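Local structure of tyrocidine synthase 2 (Brevibacillus parabrevis, 6TA8) at residues A[225-230]-A[377-382]; A[296-301]-A[381-386]. The protein belongs to the nonribosomal peptide synthetases, large multidomain enzymes, and is represented here by a condensation domain. One frame throughout, in Å; residues are numbered along the deposited sequence.

Contact 1 (A[225-230]-A[377-382]); sequences HNLETT and FTLRPE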
loop_
_atom_site.group_PDB
_atom_site.type_symbol
_atom_site.label_atom_id
_atom_site.label_comp_id
_atom_site.label_asym_id
_atom_site.label_seq_id
_atom_site.Cartn_x
_atom_site.Cartn_y
_atom_site.Cartn_z
ATOM N N HIS A 225 -12.397 -20.551 -8.987
ATOM C CA HIS A 225 -12.013 -21.888 -9.432
ATOM C C HIS A 225 -11.892 -21.945 -10.949
ATOM O O HIS A 225 -10.988 -22.600 -11.481
ATOM C CB HIS A 225 -13.024 -22.920 -8.935
ATOM C CG HIS A 225 -12.707 -24.323 -9.347
ATOM N ND1 HIS A 225 -11.622 -25.016 -8.856
ATOM C CD2 HIS A 225 -13.333 -25.164 -10.205
ATOM C CE1 HIS A 225 -11.592 -26.223 -9.393
ATOM N NE2 HIS A 225 -12.619 -26.338 -10.216
ATOM N N ASN A 226 -12.800 -21.273 -11.661
ATOM C CA ASN A 226 -12.686 -21.185 -13.113
ATOM C C ASN A 226 -11.398 -20.479 -13.516
ATOM O O ASN A 226 -10.751 -20.863 -14.496
ATOM C CB ASN A 226 -13.899 -20.455 -13.692
ATOM C CG ASN A 226 -13.778 -20.209 -15.187
ATOM O OD1 ASN A 226 -13.109 -19.272 -15.624
ATOM N ND2 ASN A 226 -14.435 -21.049 -15.978
ATOM N N LEU A 227 -11.007 -19.448 -12.767
ATOM C CA LEU A 227 -9.785 -18.725 -13.094
ATOM C C LEU A 227 -8.551 -19.595 -12.888
ATOM O O LEU A 227 -7.602 -19.528 -13.678
ATOM C CB LEU A 227 -9.699 -17.447 -12.257
ATOM C CG LEU A 227 -8.590 -16.456 -12.613
ATOM C CD1 LEU A 227 -8.951 -15.646 -13.853
ATOM C CD2 LEU A 227 -8.293 -15.535 -11.440
ATOM N N GLU A 228 -8.542 -20.432 -11.849
ATOM C CA GLU A 228 -7.330 -21.181 -11.542
ATOM C C GLU A 228 -7.098 -22.360 -12.477
ATOM O O GLU A 228 -5.975 -22.874 -12.526
ATOM C CB GLU A 228 -7.362 -21.675 -10.096
ATOM C CG GLU A 228 -7.245 -20.561 -9.080
ATOM C CD GLU A 228 -7.158 -21.078 -7.668
ATOM O OE1 GLU A 228 -7.053 -22.310 -7.493
ATOM O OE2 GLU A 228 -7.198 -20.252 -6.733
ATOM N N THR A 229 -8.112 -22.789 -13.230
ATOM C CA THR A 229 -7.987 -23.972 -14.076
ATOM C C THR A 229 -7.774 -23.651 -15.550
ATOM O O THR A 229 -7.273 -24.508 -16.287
ATOM C CB THR A 229 -9.233 -24.855 -13.944
ATOM O OG1 THR A 229 -10.404 -24.084 -14.244
ATOM C CG2 THR A 229 -9.345 -25.411 -12.533
ATOM N N THR A 230 -8.143 -22.453 -15.993
ATOM C CA THR A 230 -8.024 -22.066 -17.389
ATOM C C THR A 230 -6.745 -21.293 -17.686
ATOM O O THR A 230 -6.526 -20.906 -18.837
ATOM C CB THR A 230 -9.236 -21.225 -17.809
ATOM O OG1 THR A 230 -9.252 -21.062 -19.232
ATOM C CG2 THR A 230 -9.190 -19.853 -17.149
ATOM N N PHE A 377 -6.161 -22.565 -4.733
ATOM C CA PHE A 377 -5.327 -21.362 -4.713
ATOM C C PHE A 377 -3.935 -21.661 -5.269
ATOM O O PHE A 377 -2.930 -21.610 -4.562
ATOM C CB PHE A 377 -5.236 -20.779 -3.300
ATOM C CG PHE A 377 -6.562 -20.642 -2.612
ATOM C CD1 PHE A 377 -7.341 -19.513 -2.799
ATOM C CD2 PHE A 377 -7.028 -21.642 -1.774
ATOM C CE1 PHE A 377 -8.561 -19.385 -2.165
ATOM C CE2 PHE A 377 -8.247 -21.521 -1.138
ATOM C CZ PHE A 377 -9.016 -20.391 -1.336
ATOM N N THR A 378 -3.894 -21.981 -6.564
ATOM C CA THR A 378 -2.662 -22.407 -7.216
ATOM C C THR A 378 -1.934 -21.283 -7.939
ATOM O O THR A 378 -0.776 -21.471 -8.330
ATOM C CB THR A 378 -2.952 -23.537 -8.212
ATOM O OG1 THR A 378 -3.853 -23.068 -9.224
ATOM C CG2 THR A 378 -3.570 -24.729 -7.503
ATOM N N LEU A 379 -2.571 -20.131 -8.127
ATOM C CA LEU A 379 -1.944 -19.031 -8.848
ATOM C C LEU A 379 -0.879 -18.375 -7.976
ATOM O O LEU A 379 -1.176 -17.886 -6.881
ATOM C CB LEU A 379 -2.996 -18.009 -9.273
ATOM C CG LEU A 379 -3.551 -18.121 -10.695
ATOM C CD1 LEU A 379 -4.110 -19.508 -10.956
ATOM C CD2 LEU A 379 -4.613 -17.060 -10.931
ATOM N N ARG A 380 0.365 -18.369 -8.460
ATOM C CA ARG A 380 1.484 -17.730 -7.771
ATOM C C ARG A 380 1.987 -16.571 -8.619
ATOM O O ARG A 380 2.892 -16.749 -9.449
ATOM C CB ARG A 380 2.610 -18.732 -7.501
ATOM C CG ARG A 380 2.143 -20.041 -6.904
ATOM C CD ARG A 380 2.059 -19.944 -5.387
ATOM N NE ARG A 380 1.210 -20.990 -4.828
ATOM C CZ ARG A 380 -0.118 -20.942 -4.796
ATOM N NH1 ARG A 380 -0.801 -21.950 -4.272
ATOM N NH2 ARG A 380 -0.765 -19.892 -5.282
ATOM N N PRO A 381 1.435 -15.371 -8.456
ATOM C CA PRO A 381 1.897 -14.238 -9.263
ATOM C C PRO A 381 3.295 -13.807 -8.852
ATOM O O PRO A 381 3.657 -13.845 -7.674
ATOM C CB PRO A 381 0.864 -13.139 -8.969
ATOM C CG PRO A 381 -0.281 -13.829 -8.284
ATOM C CD PRO A 381 0.320 -15.000 -7.572
ATOM N N GLU A 382 4.087 -13.401 -9.845
ATOM C CA GLU A 382 5.439 -12.923 -9.608
ATOM C C GLU A 382 5.579 -11.415 -9.763
ATOM O O GLU A 382 6.640 -10.872 -9.434
ATOM C CB GLU A 382 6.428 -13.626 -10.551
ATOM C CG GLU A 382 6.826 -15.019 -10.088
ATOM C CD GLU A 382 7.577 -15.796 -11.150
ATOM O OE1 GLU A 382 7.247 -15.645 -12.344
ATOM O OE2 GLU A 382 8.497 -16.562 -10.789
#
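The carboxylate of Glu228 meets the Phe377 ring obliquely, Glu228 OE2 lying 4.0 Å from ring atom CD1 of Phe377, while Tyr360 packs edge-to-face with the same ring and its hydroxyl is joined to Glu228 OE2 by a weak hydrogen bond. In this condensation domain the contact sets the C-terminal part of helix 221-229 against the loop that leads into strand 383-390. Extended beyond CG (chi2 -175°), the Glu228 chain carries its carboxylate to the backbone of Phe377 and Thr378. Glu228 OE1 accepts a weak hydrogen bond from Thr378 N at 3.3 Å (N-H...O angle 154°) and lies 2.9 Å from Phe377 N. One carboxylate thus faces two successive amides of a loop that has no regular secondary structure. Nearer the helix backbone, the aliphatic part of Glu228 rests on Leu379, whose CD1 approaches Glu228 CG at 3.8 Å and Glu228 CA at 3.7 Å. Leu379 is buried, and both it and Leu227 also touch Val330 of strand 325-332, which brings helix and loop against that outermost strand of the sheet. The other methyl of Leu379, CD2, meets Leu227 CD2 at 4.0 Å, the two leucine side chains crossing at about a right angle.

Contact 2 (A[296-301]-A[381-386]); sequences NGVVIN and PEISFN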
loop_
_atom_site.group_PDB
_atom_site.type_symbol
_atom_site.label_atom_id
_atom_site.label_comp_id
_atom_site.label_asym_id
_atom_site.label_seq_id
_atom_site.Cartn_x
_atom_site.Cartn_y
_atom_site.Cartn_z
ATOM N N ASN A 296 2.413 -14.205 -23.641
ATOM C CA ASN A 296 1.059 -13.795 -23.987
ATOM C C ASN A 296 0.102 -13.967 -22.813
ATOM O O ASN A 296 -1.114 -13.835 -23.000
ATOM C CB ASN A 296 0.549 -14.569 -25.208
ATOM C CG ASN A 296 1.148 -14.063 -26.508
ATOM O OD1 ASN A 296 0.967 -12.903 -26.878
ATOM N ND2 ASN A 296 1.866 -14.932 -27.208
ATOM N N GLY A 297 0.614 -14.254 -21.619
ATOM C CA GLY A 297 -0.198 -14.368 -20.426
ATOM C C GLY A 297 0.632 -14.197 -19.171
ATOM O O GLY A 297 1.632 -14.898 -18.984
ATOM N N VAL A 298 0.238 -13.265 -18.308
ATOM C CA VAL A 298 0.961 -12.987 -17.073
ATOM C C VAL A 298 -0.052 -12.825 -15.947
ATOM O O VAL A 298 -1.126 -12.245 -16.139
ATOM C CB VAL A 298 1.862 -11.738 -17.209
ATOM C CG1 VAL A 298 1.038 -10.500 -17.547
ATOM C CG2 VAL A 298 2.681 -11.521 -15.945
ATOM N N VAL A 299 0.283 -13.359 -14.776
ATOM C CA VAL A 299 -0.564 -13.269 -13.593
ATOM C C VAL A 299 0.012 -12.195 -12.682
ATOM O O VAL A 299 1.158 -12.301 -12.229
ATOM C CB VAL A 299 -0.661 -14.620 -12.867
ATOM C CG1 VAL A 299 -1.532 -14.493 -11.629
ATOM C CG2 VAL A 299 -1.209 -15.687 -13.803
ATOM N N ILE A 300 -0.781 -11.161 -12.412
ATOM C CA ILE A 300 -0.359 -10.017 -11.613
ATOM C C ILE A 300 -1.038 -10.088 -10.252
ATOM O O ILE A 300 -2.206 -10.481 -10.149
ATOM C CB ILE A 300 -0.691 -8.689 -12.321
ATOM C CG1 ILE A 300 -0.205 -8.720 -13.772
ATOM C CG2 ILE A 300 -0.077 -7.510 -11.579
ATOM C CD1 ILE A 300 1.299 -8.694 -13.912
ATOM N N ASN A 301 -0.300 -9.708 -9.209
ATOM C CA ASN A 301 -0.841 -9.618 -7.853
ATOM C C ASN A 301 -1.265 -8.174 -7.620
ATOM O O ASN A 301 -0.498 -7.347 -7.127
ATOM C CB ASN A 301 0.189 -10.082 -6.830
ATOM C CG ASN A 301 -0.377 -10.170 -5.425
ATOM O OD1 ASN A 301 -0.741 -9.158 -4.825
ATOM N ND2 ASN A 301 -0.444 -11.383 -4.888
ATOM N N PRO A 381 1.435 -15.371 -8.456
ATOM C CA PRO A 381 1.897 -14.238 -9.263
ATOM C C PRO A 381 3.295 -13.807 -8.852
ATOM O O PRO A 381 3.657 -13.845 -7.674
ATOM C CB PRO A 381 0.864 -13.139 -8.969
ATOM C CG PRO A 381 -0.281 -13.829 -8.284
ATOM C CD PRO A 381 0.320 -15.000 -7.572
ATOM N N GLU A 382 4.087 -13.401 -9.845
ATOM C CA GLU A 382 5.439 -12.923 -9.608
ATOM C C GLU A 382 5.579 -11.415 -9.763
ATOM O O GLU A 382 6.640 -10.872 -9.434
ATOM C CB GLU A 382 6.428 -13.626 -10.551
ATOM C CG GLU A 382 6.826 -15.019 -10.088
ATOM C CD GLU A 382 7.577 -15.796 -11.150
ATOM O OE1 GLU A 382 7.247 -15.645 -12.344
ATOM O OE2 GLU A 382 8.497 -16.562 -10.789
ATOM N N ILE A 383 4.547 -10.731 -10.248
ATOM C CA ILE A 383 4.531 -9.278 -10.352
ATOM C C ILE A 383 3.426 -8.745 -9.453
ATOM O O ILE A 383 2.319 -9.293 -9.425
ATOM C CB ILE A 383 4.321 -8.806 -11.805
ATOM C CG1 ILE A 383 5.306 -9.501 -12.745
ATOM C CG2 ILE A 383 4.460 -7.295 -11.904
ATOM C CD1 ILE A 383 5.107 -9.137 -14.199
ATOM N N SER A 384 3.729 -7.680 -8.719
ATOM C CA SER A 384 2.761 -7.005 -7.866
ATOM C C SER A 384 2.526 -5.598 -8.396
ATOM O O SER A 384 3.482 -4.876 -8.697
ATOM C CB SER A 384 3.246 -6.955 -6.415
ATOM O OG SER A 384 2.284 -6.334 -5.579
ATOM N N PHE A 385 1.257 -5.217 -8.514
ATOM C CA PHE A 385 0.871 -3.889 -8.966
ATOM C C PHE A 385 0.025 -3.210 -7.900
ATOM O O PHE A 385 -0.774 -3.861 -7.220
ATOM C CB PHE A 385 0.098 -3.949 -10.288
ATOM C CG PHE A 385 -0.047 -2.616 -10.966
ATOM C CD1 PHE A 385 0.934 -2.149 -11.824
ATOM C CD2 PHE A 385 -1.163 -1.826 -10.741
ATOM C CE1 PHE A 385 0.804 -0.923 -12.446
ATOM C CE2 PHE A 385 -1.300 -0.599 -11.360
ATOM C CZ PHE A 385 -0.315 -0.148 -12.214
ATOM N N ASN A 386 0.204 -1.899 -7.762
ATOM C CA ASN A 386 -0.520 -1.119 -6.762
ATOM C C ASN A 386 -0.573 0.328 -7.224
ATOM O O ASN A 386 0.472 0.957 -7.410
ATOM C CB ASN A 386 0.152 -1.221 -5.390
ATOM C CG ASN A 386 -0.581 -0.433 -4.321
ATOM O OD1 ASN A 386 -1.778 -0.170 -4.439
ATOM N ND2 ASN A 386 0.136 -0.054 -3.270
#
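Asn301 N donates to Ile383 O at 2.7 Å, a nearly straight bond that approaches almost along the C=O axis. Asn301 O, the backbone oxygen, accepts the return bond from Phe385 N at 3.1 Å, with the donor 50° out of the carbonyl plane, and a weak bond from Ser384 OG at 3.3 Å. Ser384 OG sits anti to its own backbone N (chi1 -178°), which turns the hydroxyl to the oxygen already held by the next amide. Ahead of this pairing, Pro381 lies against the other strand: its CB is 3.4 Å from Val299 O, and its CG meets Val299 CG1 at 3.6 Å. The bonds flanking Asn301 are those of parallel strands, here 297-304 and 383-390, neighbours within the mixed sheet of the condensation domain; their short segments are inclined by 50°, and the chains diverge toward Asn296. On the face bearing Ile300 and Ile383, Ile300 divides its contacts between two residues, CD1 packing on Ile383 CB at 3.7 Å and CG2 on Phe385 CB at 3.8 Å. Val298 CG2 extends this apolar row to Ile383 CD1. Farther out, helix 277-293 receives the Phe385 side chain through Leu281, Leu282 and Leu285. Strand 325-332 borders 297-304 through backbone hydrogen bonds pairing Val298 with Leu331 and Ile300 with Val329, while Ser384 is backbone-bonded to Leu421.

Followed from the N terminus, the chain reaches helix 221-229, then strand 297-304, and later returns through 377-386 to meet both. Contact 1 closes the longer loop, with 146 residues between its segments; contact 2 closes one of 79 residues. The loop of contact 2 begins inside that of contact 1 and its closing segment runs just beyond, the two sharing Pro381 and Glu382, so the contacts overlap rather than nest strictly. Their centres are 11 Å apart and they touch directly, Leu379 CD2 lying 4.1 Å from Val299 CG1. Together they join the end of a surface helix, through one continuous stretch, to two neighbouring strands of the six-stranded sheet.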